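Local coordinates for protein pyocin-S2 (Pseudomonas aeruginosa, PDB 4QKO) that kills sensitive bacterial cells by breaking down their chromosomal DNA with its C-terminal HNH nuclease domain, the part present here, at residues 17-22 / 66-70. Residues are numbered along the deposited sequence.
Sequences VSGNWL and LSKQF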
loop_
_atom_site.group_PDB
_atom_site.type_symbol
_atom_site.label_atom_id
_atom_site.label_comp_id
_atom_site.label_asym_id
_atom_site.label_seq_id
_atom_site.Cartn_x
_atom_site.Cartn_y
_atom_site.Cartn_z
ATOM N N VAL B 17 6.855 18.662 -1.429
ATOM C CA VAL B 17 7.626 17.456 -1.400
ATOM C C VAL B 17 8.315 17.170 -2.706
ATOM O O VAL B 17 8.048 17.781 -3.738
ATOM C CB VAL B 17 6.784 16.225 -1.012
ATOM C CG1 VAL B 17 6.162 16.456 0.350
ATOM C CG2 VAL B 17 5.750 15.906 -2.059
ATOM N N SER B 18 9.210 16.212 -2.616
ATOM C CA SER B 18 10.081 15.813 -3.701
ATOM C C SER B 18 9.513 14.749 -4.648
ATOM O O SER B 18 8.350 14.267 -4.523
ATOM C CB SER B 18 11.388 15.248 -3.064
ATOM O OG SER B 18 11.160 13.994 -2.381
ATOM N N GLY B 19 10.388 14.316 -5.557
ATOM C CA GLY B 19 10.065 13.169 -6.410
ATOM C C GLY B 19 10.032 11.796 -5.719
ATOM O O GLY B 19 9.698 10.802 -6.365
ATOM N N ASN B 20 10.412 11.688 -4.454
ATOM C CA ASN B 20 10.262 10.398 -3.759
ATOM C C ASN B 20 9.634 10.640 -2.385
ATOM O O ASN B 20 10.269 10.500 -1.322
ATOM C CB ASN B 20 11.639 9.753 -3.654
ATOM C CG ASN B 20 11.618 8.431 -2.937
ATOM O OD1 ASN B 20 10.597 7.765 -2.898
ATOM N ND2 ASN B 20 12.749 8.061 -2.329
ATOM N N TRP B 21 8.366 11.079 -2.380
ATOM C CA TRP B 21 7.699 11.473 -1.155
ATOM C C TRP B 21 7.789 10.488 -0.021
ATOM O O TRP B 21 8.224 10.830 1.106
ATOM C CB TRP B 21 6.248 11.842 -1.499
ATOM C CG TRP B 21 5.320 12.006 -0.381
ATOM C CD1 TRP B 21 5.509 12.754 0.729
ATOM C CD2 TRP B 21 4.022 11.420 -0.265
ATOM N NE1 TRP B 21 4.434 12.629 1.551
ATOM C CE2 TRP B 21 3.496 11.834 0.975
ATOM C CE3 TRP B 21 3.245 10.573 -1.091
ATOM C CZ2 TRP B 21 2.230 11.429 1.439
ATOM C CZ3 TRP B 21 1.979 10.211 -0.653
ATOM C CH2 TRP B 21 1.481 10.620 0.595
ATOM N N LEU B 22 7.404 9.259 -0.301
ATOM C CA LEU B 22 7.323 8.199 0.701
ATOM C C LEU B 22 8.680 7.605 1.102
ATOM O O LEU B 22 8.761 6.888 2.094
ATOM C CB LEU B 22 6.317 7.095 0.319
ATOM C CG LEU B 22 4.874 7.627 0.353
ATOM C CD1 LEU B 22 3.895 6.519 0.080
ATOM C CD2 LEU B 22 4.444 8.387 1.604
ATOM N N LEU B 66 2.347 13.277 -7.792
ATOM C CA LEU B 66 2.544 12.164 -6.878
ATOM C C LEU B 66 2.199 10.851 -7.507
ATOM O O LEU B 66 2.820 9.861 -7.201
ATOM C CB LEU B 66 1.664 12.340 -5.641
ATOM C CG LEU B 66 2.032 13.522 -4.753
ATOM C CD1 LEU B 66 0.895 13.887 -3.790
ATOM C CD2 LEU B 66 3.343 13.201 -4.007
ATOM N N SER B 67 1.213 10.798 -8.387
ATOM C CA SER B 67 0.859 9.489 -8.969
ATOM C C SER B 67 1.968 8.886 -9.815
ATOM O O SER B 67 2.026 7.691 -9.934
ATOM C CB SER B 67 -0.451 9.578 -9.784
ATOM O OG SER B 67 -0.223 10.365 -10.908
ATOM N N LYS B 68 2.894 9.683 -10.299
ATOM C CA LYS B 68 4.086 9.142 -10.981
ATOM C C LYS B 68 5.023 8.294 -10.087
ATOM O O LYS B 68 5.857 7.525 -10.605
ATOM C CB LYS B 68 4.903 10.284 -11.647
ATOM C CG LYS B 68 4.026 11.171 -12.505
ATOM C CD LYS B 68 4.746 12.068 -13.485
ATOM C CE LYS B 68 5.590 13.137 -12.820
ATOM N NZ LYS B 68 5.762 14.323 -13.724
ATOM N N GLN B 69 4.878 8.397 -8.763
ATOM C CA GLN B 69 5.757 7.732 -7.829
ATOM C C GLN B 69 5.242 6.374 -7.426
ATOM O O GLN B 69 5.797 5.758 -6.497
ATOM C CB GLN B 69 5.979 8.604 -6.572
ATOM C CG GLN B 69 6.437 10.037 -6.925
ATOM C CD GLN B 69 6.730 10.940 -5.712
ATOM O OE1 GLN B 69 6.871 10.497 -4.607
ATOM N NE2 GLN B 69 6.872 12.201 -5.964
ATOM N N PHE B 70 4.122 5.962 -8.015
ATOM C CA PHE B 70 3.460 4.713 -7.661
ATOM C C PHE B 70 3.250 3.875 -8.884
ATOM O O PHE B 70 2.873 4.405 -9.913
ATOM C CB PHE B 70 2.094 4.956 -6.965
ATOM C CG PHE B 70 2.247 5.672 -5.657
ATOM C CD1 PHE B 70 2.430 5.005 -4.524
ATOM C CD2 PHE B 70 2.225 7.088 -5.606
ATOM C CE1 PHE B 70 2.618 5.683 -3.298
ATOM C CE2 PHE B 70 2.442 7.753 -4.430
ATOM C CZ PHE B 70 2.620 7.056 -3.258
HETATM O O HOH W 1 6.158 8.450 -2.998
#
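This is a loop-to-loop contact in the nuclease domain, in which one glutamine side chain binds the backbone of a turn beside an apolar cluster. Residues 17-22 lie between strands 8-9 and 31-32 and end in the start of a 3-10 segment at Trp21-Leu22; residues 66-70 lie in the loop between helix 49-62 and helix 72-78. The carboxamide of Gln69 uses both of its polar ends. Gln69 NE2 donates to Ser18 O at 2.9 Å, and Gln69 OE1 accepts from Trp21 N at 2.7 Å. Water 1 donates to Gln69 OE1 (2.7 Å) and accepts from Leu22 N (3.1 Å), so two successive backbone amides are tied to the same oxygen, one directly and one through water. Within the loop, Ser18 OG accepts from Asn20 N at 3.2 Å, an ST turn.

Beside these bonds the apolar side chains close up. Leu66 CD2 lies 4.1 Å from Val17 CG2 and 3.9 Å from Trp21 CE3. Phe70 CZ approaches Leu22 CD1 at 3.6 Å and Trp21 CZ3 at 4.1 Å, both at the edge of the phenyl ring. Trp21 is buried, and its NE1 is hydrogen-bonded to Pro32 O. Its side chain also packs on Phe56, Trp57 and Val60 of helix 49-62, while Leu66 reaches Ile37 of helix 35-41. The contact thus joins the loop between strands 8-9 and 31-32 to the loop after helix 49-62.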